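Local coordinates for pyridine nucleotide-disulphide oxidoreductase dimerisation region (Escherichia coli BL21, PDB 6KYY), which is an FAD-dependent disulfide reductase of the pyridine nucleotide-disulfide oxidoreductase family, induced by hypochlorous acid and probably involved in resistance to reactive chlorine species, at residues 8-13 and 126-131; 271-276 and 287-292; 424-429 and 438-443. All coordinates share one frame; numbering follows the deposited sequence.

Contacts 1, 2 and 3 follow one another along the chain, each closing before the next opens. Contacts 1 and 2 belong to the FAD-binding half, their centres about 17 Å apart with no direct touch. Strand 294-296 relates them: it pairs in parallel with strand 130-132 of contact 1, and the long loop holding both segments of contact 2 runs directly into it. Contact 3 lies in the dimerisation domain, its centre about 52 Å from that of contact 1 and about 46 Å from that of contact 2, where two short helices flank the loop bearing H433 and meet the second subunit. The set thus spans the cofactor-binding and dimerisation parts.

Contact 1 (8-13 and 126-131); sequences MNKYQA and HGEKIF
Y11 uses both of its backbone polar atoms to hold the chain at H126-E128. Y11 N donates to H126 O (3.1 Å, 161° at the hydrogen), and Y11 O accepts from E128 N at 2.9 Å. The same Y11 O also receives a CA-H...O contact from G127 CA at 3.2 Å. This parallel pairing of Y11 with G127 fades where both chains turn a corner, and there K129 N reaches Q12 O only through a weak, bent bond.

Side chains flank this ladder. K10, with CG anti to the backbone N (chi1 -164°), lays CG against H126 CB at 3.6 Å. The K10 side chain crosses that of E128 at about a right angle, with a long salt bridge from K10 NZ to E128 OE1 at 3.8 Å. Q12 lies beside E128 and points the same way, Q12 CG being 3.3 Å from E128 OE2. A13 CB meets the edge of the F131 ring at CE1 (3.5 Å).

The polar ends have partners beyond the pair: Y11 OH bonds D100, Q12 OE1 bonds the backbone N of R35, and H126 ND1 bonds S113. Strand 10-16 pairs in parallel with strand 36-40 and with strands 123-127 and 130-132 in the mixed sheet of the FAD-binding, Rossmann-type domain. F131 stacks on W295 of strand 294-296, while helices 20-31 and 307-321 pack on A13, K129 and F131.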
ATOM      1  N   MET B   8     -32.768  32.155  13.196  1.00 25.09           N
ATOM      2  CA  MET B   8     -33.006  32.099  11.756  1.00 54.44           C
ATOM      3  C   MET B   8     -34.280  31.326  11.425  1.00 36.40           C
ATOM      4  O   MET B   8     -35.226  31.300  12.208  1.00 35.55           O
ATOM      5  CB  MET B   8     -31.816  31.454  11.041  1.00 45.53           C
ATOM      6  CG  MET B   8     -30.560  32.303  11.013  1.00 45.69           C
ATOM      7  SD  MET B   8     -30.204  32.987   9.382  1.00 75.70           S
ATOM      8  CE  MET B   8     -28.457  33.359   9.543  1.00 72.72           C
ATOM      9  N   ASN B   9     -34.295  30.695  10.256  1.00 39.52           N
ATOM     10  CA  ASN B   9     -35.423  29.872   9.854  1.00 48.74           C
ATOM     11  C   ASN B   9     -35.277  28.485  10.472  1.00 46.84           C
ATOM     12  O   ASN B   9     -34.390  28.235  11.293  1.00 48.45           O
ATOM     13  CB  ASN B   9     -35.512  29.784   8.334  1.00 51.17           C
ATOM     14  CG  ASN B   9     -35.815  31.114   7.677  1.00 50.45           C
ATOM     15  OD1 ASN B   9     -36.085  32.114   8.345  1.00 38.63           O
ATOM     16  ND2 ASN B   9     -35.751  31.134   6.353  1.00 43.19           N
ATOM     17  N   LYS B  10     -36.153  27.563  10.086  1.00 35.80           N
ATOM     18  CA  LYS B  10     -36.014  26.168  10.474  1.00 40.93           C
ATOM     19  C   LYS B  10     -35.294  25.405   9.371  1.00 28.65           C
ATOM     20  O   LYS B  10     -35.698  25.454   8.204  1.00 37.86           O
ATOM     21  CB  LYS B  10     -37.376  25.533  10.757  1.00 34.68           C
ATOM     22  CG  LYS B  10     -37.285  24.219  11.530  1.00 45.15           C
ATOM     23  CD  LYS B  10     -38.659  23.653  11.864  1.00 28.24           C
ATOM     24  CE  LYS B  10     -39.443  23.324  10.608  1.00 28.88           C
ATOM     25  NZ  LYS B  10     -40.682  22.558  10.914  1.00 54.44           N
ATOM     26  N   TYR B  11     -34.232  24.700   9.742  1.00 26.29           N
ATOM     27  CA  TYR B  11     -33.468  23.911   8.790  1.00 32.98           C
ATOM     28  C   TYR B  11     -34.076  22.521   8.658  1.00 33.33           C
ATOM     29  O   TYR B  11     -34.467  21.905   9.653  1.00 31.92           O
ATOM     30  CB  TYR B  11     -32.006  23.804   9.221  1.00 30.66           C
ATOM     31  CG  TYR B  11     -31.266  25.123   9.208  1.00 31.86           C
ATOM     32  CD1 TYR B  11     -30.665  25.592   8.048  1.00 28.29           C
ATOM     33  CD2 TYR B  11     -31.173  25.901  10.356  1.00 22.49           C
ATOM     34  CE1 TYR B  11     -29.988  26.796   8.031  1.00 30.18           C
ATOM     35  CE2 TYR B  11     -30.500  27.108  10.348  1.00 23.00           C
ATOM     36  CZ  TYR B  11     -29.910  27.550   9.184  1.00 21.90           C
ATOM     37  OH  TYR B  11     -29.238  28.751   9.169  1.00 26.49           O
ATOM     38  N   GLN B  12     -34.161  22.037   7.417  1.00 30.66           N
ATOM     39  CA  GLN B  12     -34.628  20.673   7.194  1.00 26.47           C
ATOM     40  C   GLN B  12     -33.702  19.658   7.847  1.00 33.31           C
ATOM     41  O   GLN B  12     -34.142  18.567   8.228  1.00 29.82           O
ATOM     42  CB  GLN B  12     -34.753  20.396   5.695  1.00 32.90           C
ATOM     43  CG  GLN B  12     -35.809  21.234   4.993  1.00 20.37           C
ATOM     44  CD  GLN B  12     -35.600  21.298   3.493  1.00 32.93           C
ATOM     45  OE1 GLN B  12     -34.639  21.897   3.013  1.00 24.84           O
ATOM     46  NE2 GLN B  12     -36.505  20.679   2.743  1.00 29.84           N
ATOM     47  N   ALA B  13     -32.423  20.001   7.992  1.00 19.90           N
ATOM     48  CA  ALA B  13     -31.447  19.146   8.650  1.00 10.68           C
ATOM     49  C   ALA B  13     -30.475  20.018   9.428  1.00 14.10           C
ATOM     50  O   ALA B  13     -29.972  21.013   8.900  1.00 14.90           O
ATOM     51  CB  ALA B  13     -30.691  18.280   7.636  1.00 16.44           C
ATOM     52  N   HIS B 126     -33.539  25.727  14.941  1.00 28.39           N
ATOM     53  CA  HIS B 126     -34.543  24.676  14.877  1.00 39.80           C
ATOM     54  C   HIS B 126     -34.244  23.722  13.728  1.00 37.18           C
ATOM     55  O   HIS B 126     -33.632  24.101  12.725  1.00 26.73           O
ATOM     56  CB  HIS B 126     -35.947  25.264  14.704  1.00 27.50           C
ATOM     57  CG  HIS B 126     -36.191  26.494  15.520  1.00 31.43           C
ATOM     58  ND1 HIS B 126     -35.985  26.536  16.882  1.00 21.43           N
ATOM     59  CD2 HIS B 126     -36.627  27.726  15.168  1.00 23.23           C
ATOM     60  CE1 HIS B 126     -36.283  27.741  17.333  1.00 19.27           C
ATOM     61  NE2 HIS B 126     -36.676  28.482  16.313  1.00 35.27           N
ATOM     62  N   GLY B 127     -34.693  22.478  13.879  1.00 30.38           N
ATOM     63  CA  GLY B 127     -34.452  21.472  12.865  1.00 23.39           C
ATOM     64  C   GLY B 127     -35.573  20.467  12.686  1.00 29.69           C
ATOM     65  O   GLY B 127     -36.047  19.873  13.658  1.00 28.20           O
ATOM     66  N   GLU B 128     -36.008  20.280  11.436  1.00 28.69           N
ATOM     67  CA  GLU B 128     -36.940  19.200  11.130  1.00 27.64           C
ATOM     68  C   GLU B 128     -36.325  17.848  11.465  1.00 35.88           C
ATOM     69  O   GLU B 128     -36.993  16.971  12.026  1.00 20.15           O
ATOM     70  CB  GLU B 128     -37.340  19.255   9.656  1.00 28.16           C
ATOM     71  CG  GLU B 128     -38.612  20.033   9.373  1.00 35.51           C
ATOM     72  CD  GLU B 128     -38.771  20.370   7.902  1.00 41.47           C
ATOM     73  OE1 GLU B 128     -39.743  21.071   7.553  1.00 59.37           O
ATOM     74  OE2 GLU B 128     -37.922  19.934   7.096  1.00 27.37           O
ATOM     75  N   LYS B 129     -35.054  17.660  11.115  1.00 17.69           N
ATOM     76  CA  LYS B 129     -34.265  16.506  11.514  1.00 15.58           C
ATOM     77  C   LYS B 129     -32.944  17.005  12.077  1.00 15.77           C
ATOM     78  O   LYS B 129     -32.390  17.995  11.590  1.00 24.34           O
ATOM     79  CB  LYS B 129     -34.005  15.555  10.337  1.00 21.40           C
ATOM     80  CG  LYS B 129     -35.190  15.349   9.405  1.00 19.06           C
ATOM     81  CD  LYS B 129     -34.866  14.310   8.343  1.00 22.77           C
ATOM     82  CE  LYS B 129     -36.102  13.901   7.556  1.00 21.97           C
ATOM     83  NZ  LYS B 129     -37.345  14.515   8.100  1.00 25.01           N
ATOM     84  N   ILE B 130     -32.446  16.330  13.109  1.00 21.90           N
ATOM     85  CA  ILE B 130     -31.187  16.697  13.747  1.00 28.98           C
ATOM     86  C   ILE B 130     -30.301  15.463  13.822  1.00 25.77           C
ATOM     87  O   ILE B 130     -30.773  14.364  14.129  1.00 29.60           O
ATOM     88  CB  ILE B 130     -31.409  17.306  15.148  1.00 21.78           C
ATOM     89  CG1 ILE B 130     -32.493  18.387  15.093  1.00 33.63           C
ATOM     90  CG2 ILE B 130     -30.116  17.891  15.687  1.00 27.91           C
ATOM     91  CD1 ILE B 130     -32.881  18.942  16.442  1.00 26.58           C
ATOM     92  N   PHE B 131     -29.012  15.646  13.538  1.00 22.27           N
ATOM     93  CA  PHE B 131     -28.053  14.550  13.444  1.00 15.68           C
ATOM     94  C   PHE B 131     -26.895  14.832  14.394  1.00 18.90           C
ATOM     95  O   PHE B 131     -26.149  15.797  14.200  1.00 19.37           O
ATOM     96  CB  PHE B 131     -27.560  14.382  12.006  1.00 13.93           C
ATOM     97  CG  PHE B 131     -28.667  14.277  10.993  1.00 24.87           C
ATOM     98  CD1 PHE B 131     -29.255  15.415  10.463  1.00 23.94           C
ATOM     99  CD2 PHE B 131     -29.119  13.039  10.566  1.00 17.81           C
ATOM    100  CE1 PHE B 131     -30.273  15.320   9.533  1.00 19.68           C
ATOM    101  CE2 PHE B 131     -30.137  12.937   9.635  1.00 21.64           C
ATOM    102  CZ  PHE B 131     -30.714  14.079   9.120  1.00 25.95           C
TER

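Contact 2 (271-276 and 287-292); sequences AGIAVN and LHTTAD
T290 meets G272 and A274 because its chi1 of 49° sets OG1 between its own backbone N and carbonyl carbon, which turns the hydroxyl to the neighbouring backbone and puts CG2 beside A274 CB. In T289 the choice differs: OG1 is anti to the backbone N (chi1 -153°), so that this hydroxyl and CG2 both face I273.

The T290 hydroxyl is gripped twice. T290 OG1 donates to G272 O at 2.7 Å, in the plane of that carbonyl and on a lone pair, and accepts from A274 N at 2.9 Å (145° at the hydrogen). One side chain therefore satisfies the carbonyl before I273 and the amide after it, bracketing that residue. T290 CG2 adds a contact with A274 CB at 3.8 Å.

The rest of the contact is mostly apolar. I273 crosses T289 at about a right angle, with I273 CG1 at 3.8 Å from T289 CG2, and the same I273 CG1 lies 4.0 Å from A291 CB. I273 and T289 also rest on I294, and T289 OG1 has a weak hydrogen bond to V282 O.

No strand pairing joins these two parts of the long loop between strands 259-261 and 294-296. A single threonine oxygen, acting as both donor and acceptor, supplies the polar link instead and satisfies G272 O and A274 N together.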
ATOM      1  N   ALA B 271     -33.977  16.251  25.252  1.00 20.81           N
ATOM      2  CA  ALA B 271     -34.611  15.894  23.990  1.00 20.78           C
ATOM      3  C   ALA B 271     -35.171  14.478  23.991  1.00 23.24           C
ATOM      4  O   ALA B 271     -35.635  14.006  22.949  1.00 19.91           O
ATOM      5  CB  ALA B 271     -33.618  16.061  22.837  1.00 27.47           C
ATOM      6  N   GLY B 272     -35.146  13.794  25.133  1.00 18.14           N
ATOM      7  CA  GLY B 272     -35.579  12.412  25.182  1.00 24.24           C
ATOM      8  C   GLY B 272     -34.579  11.423  24.634  1.00 16.58           C
ATOM      9  O   GLY B 272     -34.964  10.309  24.267  1.00 15.03           O
ATOM     10  N   ILE B 273     -33.304  11.797  24.569  1.00 31.24           N
ATOM     11  CA  ILE B 273     -32.255  10.965  23.990  1.00 18.25           C
ATOM     12  C   ILE B 273     -31.581  10.191  25.116  1.00 17.25           C
ATOM     13  O   ILE B 273     -31.027  10.788  26.047  1.00 28.57           O
ATOM     14  CB  ILE B 273     -31.236  11.815  23.216  1.00 16.87           C
ATOM     15  CG1 ILE B 273     -31.894  12.448  21.987  1.00 21.24           C
ATOM     16  CG2 ILE B 273     -30.029  10.981  22.824  1.00 10.65           C
ATOM     17  CD1 ILE B 273     -31.149  13.649  21.447  1.00  9.47           C
ATOM     18  N   ALA B 274     -31.620   8.866  25.027  1.00 16.95           N
ATOM     19  CA  ALA B 274     -31.065   8.018  26.072  1.00 17.63           C
ATOM     20  C   ALA B 274     -29.548   7.930  25.959  1.00 22.68           C
ATOM     21  O   ALA B 274     -28.969   8.083  24.879  1.00 20.22           O
ATOM     22  CB  ALA B 274     -31.672   6.616  26.005  1.00 17.60           C
ATOM     23  N   VAL B 275     -28.905   7.678  27.097  1.00 22.30           N
ATOM     24  CA  VAL B 275     -27.458   7.521  27.173  1.00 14.63           C
ATOM     25  C   VAL B 275     -27.145   6.372  28.121  1.00 30.50           C
ATOM     26  O   VAL B 275     -27.898   6.092  29.058  1.00 25.43           O
ATOM     27  CB  VAL B 275     -26.758   8.816  27.643  1.00 13.72           C
ATOM     28  CG1 VAL B 275     -26.711   9.840  26.521  1.00 12.19           C
ATOM     29  CG2 VAL B 275     -27.459   9.385  28.867  1.00 20.51           C
ATOM     30  N   ASN B 276     -26.026   5.699  27.867  1.00 35.78           N
ATOM     31  CA  ASN B 276     -25.546   4.656  28.761  1.00 24.62           C
ATOM     32  C   ASN B 276     -24.584   5.274  29.776  1.00 25.43           C
ATOM     33  O   ASN B 276     -24.446   6.497  29.866  1.00 27.99           O
ATOM     34  CB  ASN B 276     -24.905   3.521  27.964  1.00 29.31           C
ATOM     35  CG  ASN B 276     -23.913   4.016  26.930  1.00 18.87           C
ATOM     36  OD1 ASN B 276     -23.549   5.191  26.917  1.00 32.85           O
ATOM     37  ND2 ASN B 276     -23.470   3.120  26.057  1.00 11.01           N
ATOM     38  N   LEU B 287     -29.069   3.883  13.155  1.00 32.08           N
ATOM     39  CA  LEU B 287     -28.546   5.056  13.856  1.00 26.19           C
ATOM     40  C   LEU B 287     -29.674   5.987  14.297  1.00 26.76           C
ATOM     41  O   LEU B 287     -29.577   7.211  14.184  1.00 13.62           O
ATOM     42  CB  LEU B 287     -27.523   5.794  12.996  1.00 18.79           C
ATOM     43  CG  LEU B 287     -26.396   4.879  12.523  1.00 16.25           C
ATOM     44  CD1 LEU B 287     -25.850   5.356  11.198  1.00 21.17           C
ATOM     45  CD2 LEU B 287     -25.295   4.797  13.570  1.00 17.48           C
ATOM     46  N   HIS B 288     -30.753   5.396  14.801  1.00 33.29           N
ATOM     47  CA  HIS B 288     -31.903   6.133  15.303  1.00 21.22           C
ATOM     48  C   HIS B 288     -31.812   6.218  16.821  1.00 25.18           C
ATOM     49  O   HIS B 288     -31.790   5.188  17.502  1.00 28.48           O
ATOM     50  CB  HIS B 288     -33.209   5.455  14.891  1.00 18.79           C
ATOM     51  CG  HIS B 288     -33.692   5.841  13.528  1.00 18.98           C
ATOM     52  ND1 HIS B 288     -34.160   7.104  13.232  1.00 32.03           N
ATOM     53  CD2 HIS B 288     -33.791   5.127  12.382  1.00 21.03           C
ATOM     54  CE1 HIS B 288     -34.520   7.152  11.963  1.00 21.80           C
ATOM     55  NE2 HIS B 288     -34.306   5.965  11.423  1.00 21.41           N
ATOM     56  N   THR B 289     -31.762   7.438  17.345  1.00 16.39           N
ATOM     57  CA  THR B 289     -31.808   7.617  18.786  1.00 14.76           C
ATOM     58  C   THR B 289     -33.240   7.428  19.288  1.00 13.49           C
ATOM     59  O   THR B 289     -34.186   7.280  18.510  1.00 19.97           O
ATOM     60  CB  THR B 289     -31.263   8.992  19.173  1.00 21.11           C
ATOM     61  OG1 THR B 289     -30.737   8.942  20.505  1.00 39.05           O
ATOM     62  CG2 THR B 289     -32.352  10.043  19.107  1.00 14.46           C
ATOM     63  N   THR B 290     -33.395   7.426  20.615  1.00 17.87           N
ATOM     64  CA  THR B 290     -34.707   7.189  21.209  1.00 16.84           C
ATOM     65  C   THR B 290     -35.709   8.293  20.887  1.00 12.47           C
ATOM     66  O   THR B 290     -36.916   8.074  21.030  1.00 16.70           O
ATOM     67  CB  THR B 290     -34.582   7.028  22.725  1.00 20.78           C
ATOM     68  OG1 THR B 290     -33.793   8.099  23.258  1.00 23.03           O
ATOM     69  CG2 THR B 290     -33.923   5.699  23.064  1.00  2.93           C
ATOM     70  N   ALA B 291     -35.242   9.462  20.461  1.00 12.58           N
ATOM     71  CA  ALA B 291     -36.111  10.555  20.050  1.00 19.89           C
ATOM     72  C   ALA B 291     -36.293  10.530  18.538  1.00 19.49           C
ATOM     73  O   ALA B 291     -35.339  10.285  17.793  1.00 22.91           O
ATOM     74  CB  ALA B 291     -35.536  11.904  20.486  1.00 23.87           C
ATOM     75  N   ASP B 292     -37.519  10.785  18.088  1.00 38.99           N
ATOM     76  CA  ASP B 292     -37.804  10.739  16.662  1.00 35.18           C
ATOM     77  C   ASP B 292     -37.207  11.948  15.951  1.00 33.77           C
ATOM     78  O   ASP B 292     -37.126  13.049  16.505  1.00 34.92           O
ATOM     79  CB  ASP B 292     -39.312  10.668  16.409  1.00 21.29           C
ATOM     80  CG  ASP B 292     -40.115  11.466  17.413  1.00 39.89           C
ATOM     81  OD1 ASP B 292     -39.506  12.152  18.260  1.00 47.06           O
ATOM     82  OD2 ASP B 292     -41.361  11.404  17.354  1.00 51.24           O
TER

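Contact 3 (424-429 and 438-443); sequences SILRDQ and ESLNDL
L426 and R427 lie against L440 and N441 where two short helices come together. The axes of helices 424-428 and 439-443 approach to 7.4 Å, with 121° between their N-to-C directions, so the pair is far from parallel. The closest CA pair is R427 and N441, 4.4 Å apart. Beside this point L426 O and L440 O stand 3.3 Å from each other; both are acceptors and do not bond.

Two leucines form the apolar part. The CB of L440 points at the other helix, and L440 CD1 comes to 4.4 Å from L426 CD1, a loose meeting of methyl groups. Both residues also pack on helix 406-418, L426 on I412 and V416 and L440 on V413, so that this helix backs the pair.

N441 carries the polar part. CG lies anti to its carbonyl carbon (chi1 -78°), and the amide group extends among the carbonyl oxygens at the end of helix 424-428 and just after it, with N441 CG 3.4 Å from Q429 O and 4.0 Å from R427 O. Within the first segment a salt bridge runs from R427 NH2 to D428 OD2 at 2.9 Å, met on the syn side and 26° out of the carboxylate plane. S424 CB lies over one guanidinium face, offset toward the rim. Across the dimer, L311 of the second subunit packs on N441 and M415 of that subunit on Q429.

The loop between the helices carries H433, the likely proton acceptor, whose ND1 hydrogen-bonds E438 OE2; as in relatives, this pair probably acts on the redox cysteines of the partner subunit. Chemically, the contact gathers backbone carbonyls round one buried side-chain amide, beside a loosely packed leucine pair.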
ATOM      1  N   SER B 424      -7.736 -19.987  -1.629  1.00 27.96           N
ATOM      2  CA  SER B 424      -7.074 -20.270  -2.896  1.00 30.78           C
ATOM      3  C   SER B 424      -7.031 -19.056  -3.813  1.00 31.01           C
ATOM      4  O   SER B 424      -6.156 -18.981  -4.683  1.00 34.34           O
ATOM      5  CB  SER B 424      -7.777 -21.433  -3.600  1.00 17.18           C
ATOM      6  OG  SER B 424      -8.978 -21.002  -4.217  1.00 57.83           O
ATOM      7  N   ILE B 425      -7.950 -18.103  -3.636  1.00 22.17           N
ATOM      8  CA  ILE B 425      -7.974 -16.919  -4.492  1.00 17.86           C
ATOM      9  C   ILE B 425      -6.700 -16.104  -4.309  1.00 25.88           C
ATOM     10  O   ILE B 425      -6.062 -15.686  -5.283  1.00 35.29           O
ATOM     11  CB  ILE B 425      -9.233 -16.079  -4.208  1.00 15.25           C
ATOM     12  CG1 ILE B 425     -10.403 -16.569  -5.061  1.00 17.20           C
ATOM     13  CG2 ILE B 425      -8.973 -14.603  -4.473  1.00 15.42           C
ATOM     14  CD1 ILE B 425     -10.227 -16.310  -6.543  1.00 15.05           C
ATOM     15  N   LEU B 426      -6.301 -15.877  -3.057  1.00 24.55           N
ATOM     16  CA  LEU B 426      -5.095 -15.104  -2.787  1.00 27.52           C
ATOM     17  C   LEU B 426      -3.823 -15.921  -2.969  1.00 22.35           C
ATOM     18  O   LEU B 426      -2.749 -15.337  -3.155  1.00 22.31           O
ATOM     19  CB  LEU B 426      -5.150 -14.524  -1.373  1.00 28.09           C
ATOM     20  CG  LEU B 426      -6.341 -13.597  -1.107  1.00 23.42           C
ATOM     21  CD1 LEU B 426      -6.364 -13.135   0.341  1.00 17.94           C
ATOM     22  CD2 LEU B 426      -6.316 -12.409  -2.055  1.00 14.50           C
ATOM     23  N   ARG B 427      -3.918 -17.251  -2.929  1.00 23.17           N
ATOM     24  CA  ARG B 427      -2.753 -18.097  -3.154  1.00 26.05           C
ATOM     25  C   ARG B 427      -2.323 -18.114  -4.616  1.00 25.17           C
ATOM     26  O   ARG B 427      -1.148 -18.367  -4.902  1.00 25.67           O
ATOM     27  CB  ARG B 427      -3.045 -19.523  -2.674  1.00 34.07           C
ATOM     28  CG  ARG B 427      -1.868 -20.486  -2.774  1.00 23.44           C
ATOM     29  CD  ARG B 427      -2.333 -21.935  -2.786  1.00 21.41           C
ATOM     30  NE  ARG B 427      -3.228 -22.219  -3.906  1.00 23.33           N
ATOM     31  CZ  ARG B 427      -4.147 -23.180  -3.901  1.00 27.40           C
ATOM     32  NH1 ARG B 427      -4.295 -23.952  -2.833  1.00 13.28           N
ATOM     33  NH2 ARG B 427      -4.920 -23.368  -4.962  1.00 15.23           N
ATOM     34  N   ASP B 428      -3.237 -17.832  -5.546  1.00 21.53           N
ATOM     35  CA  ASP B 428      -2.958 -17.969  -6.967  1.00 23.91           C
ATOM     36  C   ASP B 428      -3.111 -16.679  -7.759  1.00 22.18           C
ATOM     37  O   ASP B 428      -2.945 -16.704  -8.985  1.00 21.82           O
ATOM     38  CB  ASP B 428      -3.868 -19.042  -7.582  1.00  8.45           C
ATOM     39  CG  ASP B 428      -3.554 -20.433  -7.070  1.00 24.60           C
ATOM     40  OD1 ASP B 428      -2.373 -20.703  -6.770  1.00 44.81           O
ATOM     41  OD2 ASP B 428      -4.489 -21.254  -6.968  1.00 42.19           O
ATOM     42  N   GLN B 429      -3.410 -15.557  -7.111  1.00 19.58           N
ATOM     43  CA  GLN B 429      -3.627 -14.317  -7.841  1.00 15.19           C
ATOM     44  C   GLN B 429      -2.314 -13.761  -8.376  1.00 25.94           C
ATOM     45  O   GLN B 429      -1.254 -13.892  -7.756  1.00 26.27           O
ATOM     46  CB  GLN B 429      -4.309 -13.281  -6.950  1.00 19.81           C
ATOM     47  CG  GLN B 429      -4.845 -12.075  -7.701  1.00 27.13           C
ATOM     48  CD  GLN B 429      -5.849 -11.287  -6.890  1.00 38.55           C
ATOM     49  OE1 GLN B 429      -6.932 -11.781  -6.580  1.00 35.03           O
ATOM     50  NE2 GLN B 429      -5.496 -10.056  -6.539  1.00 25.25           N
ATOM     51  N   GLU B 438       1.840  -9.087  -2.901  1.00 13.16           N
ATOM     52  CA  GLU B 438       2.176 -10.334  -3.579  1.00 19.30           C
ATOM     53  C   GLU B 438       2.597 -11.426  -2.609  1.00 14.31           C
ATOM     54  O   GLU B 438       2.476 -12.610  -2.938  1.00 23.27           O
ATOM     55  CB  GLU B 438       3.289 -10.098  -4.599  1.00 19.63           C
ATOM     56  CG  GLU B 438       4.640  -9.821  -3.969  1.00 10.97           C
ATOM     57  CD  GLU B 438       5.792 -10.079  -4.909  1.00 15.48           C
ATOM     58  OE1 GLU B 438       5.724 -11.056  -5.684  1.00 23.79           O
ATOM     59  OE2 GLU B 438       6.771  -9.305  -4.874  1.00 21.28           O
ATOM     60  N   SER B 439       3.087 -11.059  -1.422  1.00 10.41           N
ATOM     61  CA  SER B 439       3.491 -12.065  -0.447  1.00 20.14           C
ATOM     62  C   SER B 439       2.321 -12.929  -0.000  1.00 28.44           C
ATOM     63  O   SER B 439       2.541 -14.008   0.560  1.00 32.68           O
ATOM     64  CB  SER B 439       4.145 -11.398   0.761  1.00 17.12           C
ATOM     65  OG  SER B 439       3.284 -10.435   1.340  1.00 17.52           O
ATOM     66  N   LEU B 440       1.085 -12.480  -0.237  1.00 21.74           N
ATOM     67  CA  LEU B 440      -0.073 -13.336  -0.010  1.00 21.30           C
ATOM     68  C   LEU B 440      -0.043 -14.575  -0.895  1.00 23.05           C
ATOM     69  O   LEU B 440      -0.686 -15.576  -0.563  1.00 34.32           O
ATOM     70  CB  LEU B 440      -1.365 -12.548  -0.241  1.00 15.08           C
ATOM     71  CG  LEU B 440      -1.658 -11.418   0.751  1.00 11.50           C
ATOM     72  CD1 LEU B 440      -2.797 -10.539   0.255  1.00 13.27           C
ATOM     73  CD2 LEU B 440      -1.969 -11.974   2.133  1.00  7.32           C
ATOM     74  N   ASN B 441       0.685 -14.528  -2.015  1.00 25.86           N
ATOM     75  CA  ASN B 441       0.938 -15.742  -2.786  1.00 22.84           C
ATOM     76  C   ASN B 441       1.754 -16.735  -1.969  1.00 29.26           C
ATOM     77  O   ASN B 441       1.440 -17.930  -1.921  1.00 18.96           O
ATOM     78  CB  ASN B 441       1.667 -15.402  -4.087  1.00 14.92           C
ATOM     79  CG  ASN B 441       0.747 -14.833  -5.145  1.00 22.37           C
ATOM     80  OD1 ASN B 441      -0.472 -14.990  -5.075  1.00 27.86           O
ATOM     81  ND2 ASN B 441       1.327 -14.167  -6.137  1.00 18.79           N
ATOM     82  N   ASP B 442       2.811 -16.251  -1.312  1.00 32.00           N
ATOM     83  CA  ASP B 442       3.670 -17.122  -0.522  1.00 21.16           C
ATOM     84  C   ASP B 442       3.075 -17.437   0.844  1.00 25.81           C
ATOM     85  O   ASP B 442       3.396 -18.479   1.427  1.00 25.43           O
ATOM     86  CB  ASP B 442       5.052 -16.484  -0.358  1.00 22.25           C
ATOM     87  CG  ASP B 442       5.573 -15.874  -1.647  1.00 32.79           C
ATOM     88  OD1 ASP B 442       5.955 -14.685  -1.634  1.00 20.55           O
ATOM     89  OD2 ASP B 442       5.602 -16.585  -2.674  1.00 23.52           O
ATOM     90  N   LEU B 443       2.208 -16.565   1.367  1.00 19.48           N
ATOM     91  CA  LEU B 443       1.662 -16.785   2.704  1.00 15.63           C
ATOM     92  C   LEU B 443       0.672 -17.944   2.721  1.00 20.22           C
ATOM     93  O   LEU B 443       0.708 -18.783   3.629  1.00 31.59           O
ATOM     94  CB  LEU B 443       0.998 -15.509   3.221  1.00 27.23           C
ATOM     95  CG  LEU B 443       0.177 -15.676   4.504  1.00 15.16           C
ATOM     96  CD1 LEU B 443       1.064 -16.132   5.655  1.00 14.63           C
ATOM     97  CD2 LEU B 443      -0.553 -14.389   4.863  1.00 21.23           C
TER